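Local coordinates for Emp47p (form2) (Saccharomyces cerevisiae, PDB 2A6Z), which acts as a calcium-independent, carbohydrate-binding cargo receptor in glycoprotein secretion and is probably required for Emp46p to leave the endoplasmic reticulum, at residues 38-47 with 201-212; 49-60 with 188-199. All coordinates share one frame; numbering follows the deposited sequence.

Of the segments in these contacts, strand 38-40 is the first from the N terminus; it enters contact 1, pairing with the start of strand 210-220. The chain then runs through residues 41-47 into strand 48-58, which belongs to the other sheet of the sandwich and pairs with strand 192-200 in contact 2. Contact 2 closes a loop of 127 residues. On the return path, residues 201-209 lead back to the first sheet and complete contact 1, whose larger loop of 153 residues encloses contact 2 without crossing it. Centres 23 Å apart, the contacts still touch: Leu41 CD1 lies 3.9 Å from Ala199 CB, and Ile39 CD1 lies 3.8 Å from Leu51 CD1.

Contact 1. Residues 38-47 with 201-212; sequences RIVLTSNQNS and NGAVNNNAESFE
Phe211 N meets Thr42 OG1 at 3.0 Å just beyond the point where strand 38-40 runs antiparallel to strand 210-220, in one of the two sheets of this legume-lectin-like beta sandwich. The N-H aims almost straight at the hydroxyl oxygen (172°). That hydroxyl in turn donates to Glu209 O at 2.8 Å, so one buried side-chain oxygen serves as acceptor and donor. A chi1 of 58°, which sets OG1 between the backbone N and the carbonyl carbon of Thr42, turns it to the backbone of 209-211. Next to it, Leu41 N donates to Phe211 O at 2.8 Å.

At the N-terminal end of strand 38-40, the side chains of Arg38 and Glu212 lie alongside each other and point the same way. Their salt bridge runs from Arg38 NE to Glu212 OE1 at 3.1 Å; NE approaches from above the carboxylate, 56° out of its plane, while OE1 stays near the guanidinium plane. Val40 CG2 sits over one guanidinium face, and a water joins Arg38 NH2 to Glu212 OE2. Arg70 is a second salt-bridge partner of OE1, and Ser210 OG donates to the anti lone pair of OE2.

At the other end, the amide of Asn201 pins down the 44-47 turn. Its ND2 donates to Asn44 O at 2.9 Å, with that oxygen in the amide plane, and its OD1 accepts from Ser47 N at 2.8 Å, which fixes the amide's rotation. ND2 also reaches Glu209 O, on the face opposite Thr42 OG1.

Behind this shell stands Asn207, whose OD1 accepts from Glu209 N in an Asx turn. Its ND2 donates to Asn201 O and, at 2.9 Å, to a lone pair of Val204 O.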
loop_
_atom_site.group_PDB
_atom_site.type_symbol
_atom_site.label_atom_id
_atom_site.label_comp_id
_atom_site.label_asym_id
_atom_site.label_seq_id
_atom_site.Cartn_x
_atom_site.Cartn_y
_atom_site.Cartn_z
ATOM N N ARG A 38 6.497 10.419 11.293
ATOM C CA ARG A 38 5.915 9.732 10.139
ATOM C C ARG A 38 6.960 9.632 9.055
ATOM O O ARG A 38 7.908 10.424 8.996
ATOM C CB ARG A 38 4.703 10.538 9.603
ATOM C CG ARG A 38 5.137 11.908 9.079
ATOM C CD ARG A 38 4.318 13.044 9.599
ATOM N NE ARG A 38 4.608 14.282 8.902
ATOM C CZ ARG A 38 5.587 15.148 9.039
ATOM N NH1 ARG A 38 6.539 14.955 9.934
ATOM N NH2 ARG A 38 5.638 16.229 8.271
ATOM N N ILE A 39 6.792 8.664 8.140
ATOM C CA ILE A 39 7.621 8.582 6.943
ATOM C C ILE A 39 6.885 9.273 5.819
ATOM O O ILE A 39 5.745 8.920 5.468
ATOM C CB ILE A 39 8.047 7.142 6.614
ATOM C CG1 ILE A 39 9.031 6.630 7.672
ATOM C CG2 ILE A 39 8.593 7.035 5.180
ATOM C CD1 ILE A 39 9.330 5.139 7.585
ATOM N N VAL A 40 7.535 10.295 5.264
ATOM C CA VAL A 40 6.977 11.063 4.156
ATOM C C VAL A 40 7.476 10.480 2.864
ATOM O O VAL A 40 8.681 10.441 2.643
ATOM C CB VAL A 40 7.382 12.536 4.285
ATOM C CG1 VAL A 40 6.855 13.308 3.104
ATOM C CG2 VAL A 40 6.880 13.135 5.587
ATOM N N LEU A 41 6.542 10.031 2.009
ATOM C CA LEU A 41 6.921 9.428 0.762
ATOM C C LEU A 41 7.165 10.469 -0.325
ATOM O O LEU A 41 7.998 10.260 -1.195
ATOM C CB LEU A 41 5.840 8.427 0.306
ATOM C CG LEU A 41 5.647 7.248 1.284
ATOM C CD1 LEU A 41 4.458 6.407 0.806
ATOM C CD2 LEU A 41 6.876 6.411 1.417
ATOM N N THR A 42 6.329 11.533 -0.309
ATOM C CA THR A 42 6.430 12.554 -1.393
ATOM C C THR A 42 6.614 13.900 -0.809
ATOM O O THR A 42 5.695 14.663 -0.619
ATOM C CB THR A 42 5.154 12.435 -2.290
ATOM O OG1 THR A 42 3.923 12.611 -1.539
ATOM C CG2 THR A 42 5.137 11.119 -3.038
ATOM N N SER A 43 7.912 14.213 -0.507
ATOM C CA SER A 43 8.208 15.378 0.301
ATOM C C SER A 43 8.330 16.701 -0.462
ATOM O O SER A 43 8.473 17.731 0.213
ATOM C CB SER A 43 9.507 15.122 1.075
ATOM O OG SER A 43 10.604 14.867 0.240
ATOM N N ASN A 44 8.288 16.757 -1.785
ATOM C CA ASN A 44 8.302 18.020 -2.504
ATOM C C ASN A 44 7.551 17.875 -3.824
ATOM O O ASN A 44 6.949 16.844 -4.115
ATOM C CB ASN A 44 9.760 18.461 -2.675
ATOM C CG ASN A 44 10.627 17.671 -3.556
ATOM O OD1 ASN A 44 10.217 16.951 -4.425
ATOM N ND2 ASN A 44 11.976 17.944 -3.440
ATOM N N GLN A 45 7.545 18.938 -4.662
ATOM C CA GLN A 45 6.817 18.903 -5.936
ATOM C C GLN A 45 7.431 17.861 -6.858
ATOM O O GLN A 45 8.628 17.950 -7.119
ATOM C CB GLN A 45 6.850 20.283 -6.626
ATOM C CG GLN A 45 6.056 21.285 -5.783
ATOM C CD GLN A 45 6.226 22.684 -6.337
ATOM O OE1 GLN A 45 5.852 23.618 -5.615
ATOM N NE2 GLN A 45 6.781 22.867 -7.534
ATOM N N ASN A 46 6.604 16.950 -7.384
ATOM C CA ASN A 46 7.019 15.895 -8.282
ATOM C C ASN A 46 8.137 15.037 -7.661
ATOM O O ASN A 46 9.258 14.980 -8.150
ATOM C CB ASN A 46 7.489 16.448 -9.629
ATOM C CG ASN A 46 7.519 15.367 -10.669
ATOM O OD1 ASN A 46 7.165 14.176 -10.476
ATOM N ND2 ASN A 46 7.909 15.747 -11.845
ATOM N N SER A 47 7.736 14.373 -6.596
ATOM C CA SER A 47 8.647 13.494 -5.836
ATOM C C SER A 47 8.086 12.101 -5.765
ATOM O O SER A 47 6.894 11.867 -6.053
ATOM C CB SER A 47 8.897 14.023 -4.411
ATOM O OG SER A 47 7.659 14.252 -3.709
ATOM N N ASN A 201 3.641 12.115 -6.417
ATOM C CA ASN A 201 2.660 13.165 -6.546
ATOM C C ASN A 201 2.583 13.803 -7.937
ATOM O O ASN A 201 1.624 14.539 -8.200
ATOM C CB ASN A 201 2.748 14.217 -5.422
ATOM C CG ASN A 201 4.089 14.870 -5.311
ATOM O OD1 ASN A 201 4.945 14.747 -6.201
ATOM N ND2 ASN A 201 4.300 15.602 -4.215
ATOM N N GLY A 202 3.534 13.495 -8.792
ATOM C CA GLY A 202 3.508 14.006 -10.199
ATOM C C GLY A 202 3.617 15.500 -10.233
ATOM O O GLY A 202 4.076 16.148 -9.303
ATOM N N ALA A 203 3.246 16.039 -11.388
ATOM C CA ALA A 203 3.500 17.440 -11.716
ATOM C C ALA A 203 2.205 18.237 -11.946
ATOM O O ALA A 203 2.303 19.421 -12.257
ATOM C CB ALA A 203 4.358 17.552 -12.960
ATOM N N VAL A 204 1.024 17.639 -11.779
ATOM C CA VAL A 204 -0.197 18.405 -12.025
ATOM C C VAL A 204 -0.281 19.597 -11.056
ATOM O O VAL A 204 -0.171 19.415 -9.844
ATOM C CB VAL A 204 -1.420 17.510 -11.915
ATOM C CG1 VAL A 204 -2.684 18.343 -12.037
ATOM C CG2 VAL A 204 -1.409 16.493 -13.069
ATOM N N ASN A 205 -0.520 20.776 -11.635
ATOM C CA ASN A 205 -0.631 22.009 -10.897
ATOM C C ASN A 205 0.553 22.261 -9.985
ATOM O O ASN A 205 0.366 22.986 -9.017
ATOM C CB ASN A 205 -1.945 21.994 -10.126
ATOM C CG ASN A 205 -3.184 22.160 -10.946
ATOM O OD1 ASN A 205 -3.093 22.857 -11.983
ATOM N ND2 ASN A 205 -4.302 21.566 -10.522
ATOM N N ASN A 206 1.730 21.741 -10.239
ATOM C CA ASN A 206 2.873 21.881 -9.318
ATOM C C ASN A 206 2.461 21.547 -7.899
ATOM O O ASN A 206 2.882 22.127 -6.895
ATOM C CB ASN A 206 3.459 23.306 -9.415
ATOM C CG ASN A 206 4.418 23.472 -10.589
ATOM O OD1 ASN A 206 4.929 22.550 -11.244
ATOM N ND2 ASN A 206 4.586 24.749 -10.825
ATOM N N ASN A 207 1.555 20.536 -7.766
ATOM C CA ASN A 207 1.090 20.161 -6.436
ATOM C C ASN A 207 2.245 19.600 -5.605
ATOM O O ASN A 207 3.221 19.051 -6.093
ATOM C CB ASN A 207 -0.057 19.085 -6.503
ATOM C CG ASN A 207 0.489 17.689 -6.757
ATOM O OD1 ASN A 207 0.726 16.967 -5.775
ATOM N ND2 ASN A 207 0.669 17.274 -7.999
ATOM N N ALA A 208 2.053 19.707 -4.284
ATOM C CA ALA A 208 2.957 19.135 -3.307
ATOM C C ALA A 208 2.228 18.166 -2.382
ATOM O O ALA A 208 2.424 18.174 -1.158
ATOM C CB ALA A 208 3.663 20.230 -2.465
ATOM N N GLU A 209 1.308 17.370 -2.943
ATOM C CA GLU A 209 0.615 16.409 -2.086
ATOM C C GLU A 209 1.630 15.537 -1.376
ATOM O O GLU A 209 2.563 14.999 -1.983
ATOM C CB GLU A 209 -0.293 15.531 -3.001
ATOM C CG GLU A 209 -1.220 14.627 -2.152
ATOM C CD GLU A 209 -2.398 14.022 -2.924
ATOM O OE1 GLU A 209 -2.429 14.133 -4.190
ATOM O OE2 GLU A 209 -3.260 13.398 -2.272
ATOM N N SER A 210 1.374 15.392 -0.052
ATOM C CA SER A 210 2.335 14.673 0.807
ATOM C C SER A 210 1.696 13.400 1.332
ATOM O O SER A 210 0.823 13.484 2.220
ATOM C CB SER A 210 2.759 15.619 1.947
ATOM O OG SER A 210 3.793 14.986 2.690
ATOM N N PHE A 211 2.106 12.274 0.781
ATOM C CA PHE A 211 1.637 10.949 1.222
ATOM C C PHE A 211 2.551 10.489 2.353
ATOM O O PHE A 211 3.778 10.500 2.180
ATOM C CB PHE A 211 1.685 9.961 0.052
ATOM C CG PHE A 211 0.634 10.220 -0.994
ATOM C CD1 PHE A 211 -0.690 9.875 -0.745
ATOM C CD2 PHE A 211 0.983 10.821 -2.190
ATOM C CE1 PHE A 211 -1.670 10.084 -1.715
ATOM C CE2 PHE A 211 -0.008 10.983 -3.169
ATOM C CZ PHE A 211 -1.317 10.631 -2.924
ATOM N N GLU A 212 1.960 10.122 3.478
ATOM C CA GLU A 212 2.700 9.928 4.735
ATOM C C GLU A 212 2.229 8.650 5.433
ATOM O O GLU A 212 1.018 8.358 5.435
ATOM C CB GLU A 212 2.489 11.100 5.660
ATOM C CG GLU A 212 2.811 12.422 4.961
ATOM C CD GLU A 212 2.797 13.644 5.801
ATOM O OE1 GLU A 212 2.333 13.557 6.984
ATOM O OE2 GLU A 212 3.267 14.689 5.278
HETATM O O HOH W 1 3.188 17.066 6.609
HETATM O O HOH W 2 5.177 17.348 -0.613
HETATM O O HOH W 3 6.116 12.301 -8.730
#

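Contact 2. Residues 49-60 with 188-199; sequences GSLWLKQGFDLK and FPSGSYRIGVTA
Arg194 curls toward the bend of segment 49-60, its chain turned at both chi2 (-49°) and chi3 (-56°). The folding brings NH2 to Leu53 O at 3.1 Å and, in a weak bond, to Lys54 O at 2.9 Å. One face of the guanidinium lies over the peptide between Gln55 and Gly56, and a water in its plane links NH1 to Lys54 O. A second water accepts from NE and Ile195 N and donates to Leu53 O.

Arg194 CB touches Trp52 CZ3 at 3.8 Å. Gly196 CA lies over one indole face, near the rim, and Thr198 CG2 approaches Trp52 NE1 to 3.7 Å; Trp85 stacks on the indole. Strands 48-58 and 192-200 are antiparallel neighbours in one sheet of the lectin sandwich, and their register shifts by two residues between Trp52 and Phe57. On the other side of the sheet, Leu53 and Ile195 lie side by side, CD1 to CB, and Ile195 continues onto Met216 and Phe218 of the facing sheet.

Leu59 CB lies 3.7 Å from Tyr193 CD1; with CG opposite the backbone N (chi1 175°), the chi2 turn sends CD2 to within 3.6 Å of Phe188 CB. The hydroxyl of Tyr193 donates to a lone pair of Pro189 O. Lys60, bent at chi2, donates from NZ to Ser190 OG at 2.9 Å, and that hydroxyl donates to Leu59 O at 2.8 Å.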
loop_
_atom_site.group_PDB
_atom_site.type_symbol
_atom_site.label_atom_id
_atom_site.label_comp_id
_atom_site.label_asym_id
_atom_site.label_seq_id
_atom_site.Cartn_x
_atom_site.Cartn_y
_atom_site.Cartn_z
ATOM N N GLY A 49 8.677 8.187 -3.458
ATOM C CA GLY A 49 9.236 7.573 -2.249
ATOM C C GLY A 49 8.745 6.141 -2.162
ATOM O O GLY A 49 7.635 5.805 -2.616
ATOM N N SER A 50 9.558 5.276 -1.528
ATOM C CA SER A 50 9.192 3.894 -1.268
ATOM C C SER A 50 9.582 3.492 0.140
ATOM O O SER A 50 10.507 4.043 0.743
ATOM C CB SER A 50 9.793 2.935 -2.290
ATOM O OG SER A 50 11.201 2.976 -2.206
ATOM N N LEU A 51 8.898 2.476 0.628
ATOM C CA LEU A 51 9.123 1.958 1.984
ATOM C C LEU A 51 8.784 0.472 1.949
ATOM O O LEU A 51 7.583 0.148 1.782
ATOM C CB LEU A 51 8.286 2.718 2.965
ATOM C CG LEU A 51 8.314 2.203 4.420
ATOM C CD1 LEU A 51 9.704 2.337 5.025
ATOM C CD2 LEU A 51 7.263 2.923 5.244
ATOM N N TRP A 52 9.760 -0.422 2.029
ATOM C CA TRP A 52 9.559 -1.836 1.908
ATOM C C TRP A 52 10.212 -2.579 3.056
ATOM O O TRP A 52 11.278 -2.183 3.558
ATOM C CB TRP A 52 10.184 -2.370 0.650
ATOM C CG TRP A 52 9.591 -1.936 -0.674
ATOM C CD1 TRP A 52 9.917 -0.810 -1.383
ATOM C CD2 TRP A 52 8.592 -2.636 -1.452
ATOM N NE1 TRP A 52 9.167 -0.758 -2.558
ATOM C CE2 TRP A 52 8.366 -1.867 -2.624
ATOM C CE3 TRP A 52 7.898 -3.860 -1.266
ATOM C CZ2 TRP A 52 7.452 -2.270 -3.592
ATOM C CZ3 TRP A 52 6.988 -4.243 -2.251
ATOM C CH2 TRP A 52 6.780 -3.443 -3.392
ATOM N N LEU A 53 9.645 -3.722 3.422
ATOM C CA LEU A 53 10.308 -4.631 4.357
ATOM C C LEU A 53 11.562 -5.204 3.692
ATOM O O LEU A 53 11.559 -5.582 2.522
ATOM C CB LEU A 53 9.343 -5.743 4.800
ATOM C CG LEU A 53 8.404 -5.218 5.916
ATOM C CD1 LEU A 53 7.056 -5.915 5.898
ATOM C CD2 LEU A 53 9.062 -5.360 7.283
ATOM N N LYS A 54 12.650 -5.287 4.514
ATOM C CA LYS A 54 13.877 -5.884 3.991
ATOM C C LYS A 54 13.828 -7.380 3.744
ATOM O O LYS A 54 14.574 -7.883 2.881
ATOM C CB LYS A 54 15.013 -5.589 4.988
ATOM C CG LYS A 54 15.438 -4.148 4.978
ATOM C CD LYS A 54 16.595 -3.979 5.955
ATOM C CE LYS A 54 17.024 -2.548 6.187
ATOM N NZ LYS A 54 18.117 -2.565 7.252
ATOM N N GLN A 55 12.999 -8.111 4.478
ATOM C CA GLN A 55 12.897 -9.571 4.349
ATOM C C GLN A 55 11.563 -9.927 3.737
ATOM O O GLN A 55 10.506 -9.306 4.036
ATOM C CB GLN A 55 13.093 -10.204 5.707
ATOM C CG GLN A 55 14.390 -9.887 6.434
ATOM C CD GLN A 55 15.714 -9.831 5.734
ATOM O OE1 GLN A 55 16.594 -8.932 5.855
ATOM N NE2 GLN A 55 15.987 -10.832 4.906
ATOM N N GLY A 56 11.596 -10.998 2.934
ATOM C CA GLY A 56 10.343 -11.498 2.415
ATOM C C GLY A 56 9.517 -12.192 3.492
ATOM O O GLY A 56 10.055 -12.628 4.473
ATOM N N PHE A 57 8.214 -12.292 3.203
ATOM C CA PHE A 57 7.230 -12.980 4.013
ATOM C C PHE A 57 6.854 -14.260 3.287
ATOM O O PHE A 57 6.402 -14.221 2.138
ATOM C CB PHE A 57 6.019 -12.058 4.229
ATOM C CG PHE A 57 4.787 -12.797 4.740
ATOM C CD1 PHE A 57 4.703 -13.352 5.992
ATOM C CD2 PHE A 57 3.687 -12.985 3.884
ATOM C CE1 PHE A 57 3.546 -14.041 6.397
ATOM C CE2 PHE A 57 2.524 -13.613 4.276
ATOM C CZ PHE A 57 2.468 -14.168 5.522
ATOM N N ASP A 58 7.037 -15.400 3.969
ATOM C CA ASP A 58 6.709 -16.675 3.387
ATOM C C ASP A 58 5.237 -16.969 3.627
ATOM O O ASP A 58 4.781 -17.265 4.740
ATOM C CB ASP A 58 7.557 -17.742 4.090
ATOM C CG ASP A 58 7.431 -19.112 3.492
ATOM O OD1 ASP A 58 7.802 -20.021 4.233
ATOM O OD2 ASP A 58 6.978 -19.244 2.331
ATOM N N LEU A 59 4.414 -16.917 2.548
ATOM C CA LEU A 59 2.967 -17.059 2.681
ATOM C C LEU A 59 2.604 -18.538 2.844
ATOM O O LEU A 59 2.669 -19.326 1.886
ATOM C CB LEU A 59 2.270 -16.432 1.492
ATOM C CG LEU A 59 0.738 -16.661 1.497
ATOM C CD1 LEU A 59 0.064 -15.959 2.674
ATOM C CD2 LEU A 59 0.132 -16.201 0.175
ATOM N N LYS A 60 2.115 -18.908 4.013
ATOM C CA LYS A 60 1.680 -20.266 4.323
ATOM C C LYS A 60 0.302 -20.320 4.978
ATOM O O LYS A 60 -0.311 -21.400 4.996
ATOM C CB LYS A 60 2.685 -20.956 5.255
ATOM C CG LYS A 60 4.096 -21.077 4.654
ATOM C CD LYS A 60 4.108 -22.114 3.541
ATOM C CE LYS A 60 5.517 -22.350 3.063
ATOM N NZ LYS A 60 5.546 -22.784 1.653
ATOM N N PHE A 188 -3.845 -16.826 -3.705
ATOM C CA PHE A 188 -2.437 -16.536 -3.830
ATOM C C PHE A 188 -1.606 -17.808 -3.701
ATOM O O PHE A 188 -1.831 -18.616 -2.783
ATOM C CB PHE A 188 -1.939 -15.608 -2.729
ATOM C CG PHE A 188 -2.491 -14.177 -2.827
ATOM C CD1 PHE A 188 -2.066 -13.323 -3.832
ATOM C CD2 PHE A 188 -3.380 -13.704 -1.874
ATOM C CE1 PHE A 188 -2.532 -12.012 -3.878
ATOM C CE2 PHE A 188 -3.869 -12.398 -1.938
ATOM C CZ PHE A 188 -3.445 -11.545 -2.940
ATOM N N PRO A 189 -0.620 -18.024 -4.555
ATOM C CA PRO A 189 0.260 -19.194 -4.383
ATOM C C PRO A 189 1.337 -18.890 -3.355
ATOM O O PRO A 189 1.664 -17.758 -2.992
ATOM C CB PRO A 189 0.888 -19.365 -5.773
ATOM C CG PRO A 189 0.968 -17.921 -6.259
ATOM C CD PRO A 189 -0.277 -17.243 -5.761
ATOM N N SER A 190 1.947 -19.967 -2.852
ATOM C CA SER A 190 2.957 -19.852 -1.831
ATOM C C SER A 190 4.254 -19.280 -2.403
ATOM O O SER A 190 4.522 -19.357 -3.594
ATOM C CB SER A 190 3.197 -21.236 -1.181
ATOM O OG SER A 190 3.889 -21.044 0.029
ATOM N N GLY A 191 5.036 -18.727 -1.549
ATOM C CA GLY A 191 6.333 -18.177 -1.920
ATOM C C GLY A 191 6.632 -16.981 -1.052
ATOM O O GLY A 191 5.961 -16.674 -0.071
ATOM N N SER A 192 7.718 -16.295 -1.418
ATOM C CA SER A 192 8.168 -15.182 -0.665
ATOM C C SER A 192 7.609 -13.869 -1.209
ATOM O O SER A 192 7.880 -13.533 -2.379
ATOM C CB SER A 192 9.733 -15.117 -0.733
ATOM O OG SER A 192 10.187 -14.154 0.194
ATOM N N TYR A 193 6.839 -13.181 -0.363
ATOM C CA TYR A 193 6.201 -11.950 -0.766
ATOM C C TYR A 193 6.834 -10.727 -0.161
ATOM O O TYR A 193 7.270 -10.713 1.006
ATOM C CB TYR A 193 4.693 -11.956 -0.375
ATOM C CG TYR A 193 3.884 -12.869 -1.235
ATOM C CD1 TYR A 193 3.858 -14.259 -1.110
ATOM C CD2 TYR A 193 3.066 -12.295 -2.236
ATOM C CE1 TYR A 193 3.090 -15.024 -1.954
ATOM C CE2 TYR A 193 2.297 -13.062 -3.054
ATOM C CZ TYR A 193 2.260 -14.438 -2.933
ATOM O OH TYR A 193 1.509 -15.206 -3.758
ATOM N N ARG A 194 6.872 -9.698 -0.987
ATOM C CA ARG A 194 7.383 -8.396 -0.619
ATOM C C ARG A 194 6.204 -7.481 -0.280
ATOM O O ARG A 194 5.206 -7.474 -0.977
ATOM C CB ARG A 194 8.227 -7.793 -1.753
ATOM C CG ARG A 194 9.247 -8.731 -2.345
ATOM C CD ARG A 194 10.126 -9.458 -1.340
ATOM N NE ARG A 194 10.844 -8.546 -0.455
ATOM C CZ ARG A 194 12.062 -8.800 0.005
ATOM N NH1 ARG A 194 12.746 -9.884 -0.286
ATOM N NH2 ARG A 194 12.611 -7.892 0.811
ATOM N N ILE A 195 6.357 -6.725 0.818
ATOM C CA ILE A 195 5.319 -5.891 1.409
ATOM C C ILE A 195 5.890 -4.508 1.532
ATOM O O ILE A 195 6.997 -4.318 2.085
ATOM C CB ILE A 195 4.928 -6.463 2.802
ATOM C CG1 ILE A 195 4.252 -7.824 2.643
ATOM C CG2 ILE A 195 4.084 -5.463 3.574
ATOM C CD1 ILE A 195 4.243 -8.622 3.936
ATOM N N GLY A 196 5.160 -3.517 1.004
ATOM C CA GLY A 196 5.664 -2.155 1.057
ATOM C C GLY A 196 4.631 -1.201 0.500
ATOM O O GLY A 196 3.521 -1.574 0.134
ATOM N N VAL A 197 5.031 0.040 0.466
ATOM C CA VAL A 197 4.183 1.155 0.036
ATOM C C VAL A 197 5.042 2.125 -0.768
ATOM O O VAL A 197 6.209 2.354 -0.454
ATOM C CB VAL A 197 3.466 1.835 1.215
ATOM C CG1 VAL A 197 4.490 2.387 2.230
ATOM C CG2 VAL A 197 2.510 2.917 0.761
ATOM N N THR A 198 4.452 2.659 -1.844
ATOM C CA THR A 198 5.174 3.559 -2.731
ATOM C C THR A 198 4.208 4.680 -3.092
ATOM O O THR A 198 2.979 4.522 -3.105
ATOM C CB THR A 198 5.667 2.837 -3.997
ATOM O OG1 THR A 198 4.570 2.381 -4.776
ATOM C CG2 THR A 198 6.532 1.642 -3.651
ATOM N N ALA A 199 4.761 5.841 -3.455
ATOM C CA ALA A 199 3.860 6.955 -3.843
ATOM C C ALA A 199 4.630 7.906 -4.745
ATOM O O ALA A 199 5.853 7.981 -4.746
ATOM C CB ALA A 199 3.281 7.705 -2.660
HETATM O O HOH W 4 9.452 -6.731 1.261
HETATM O O HOH W 5 15.425 -10.023 0.727
HETATM O O HOH W 6 8.121 -8.605 2.874
#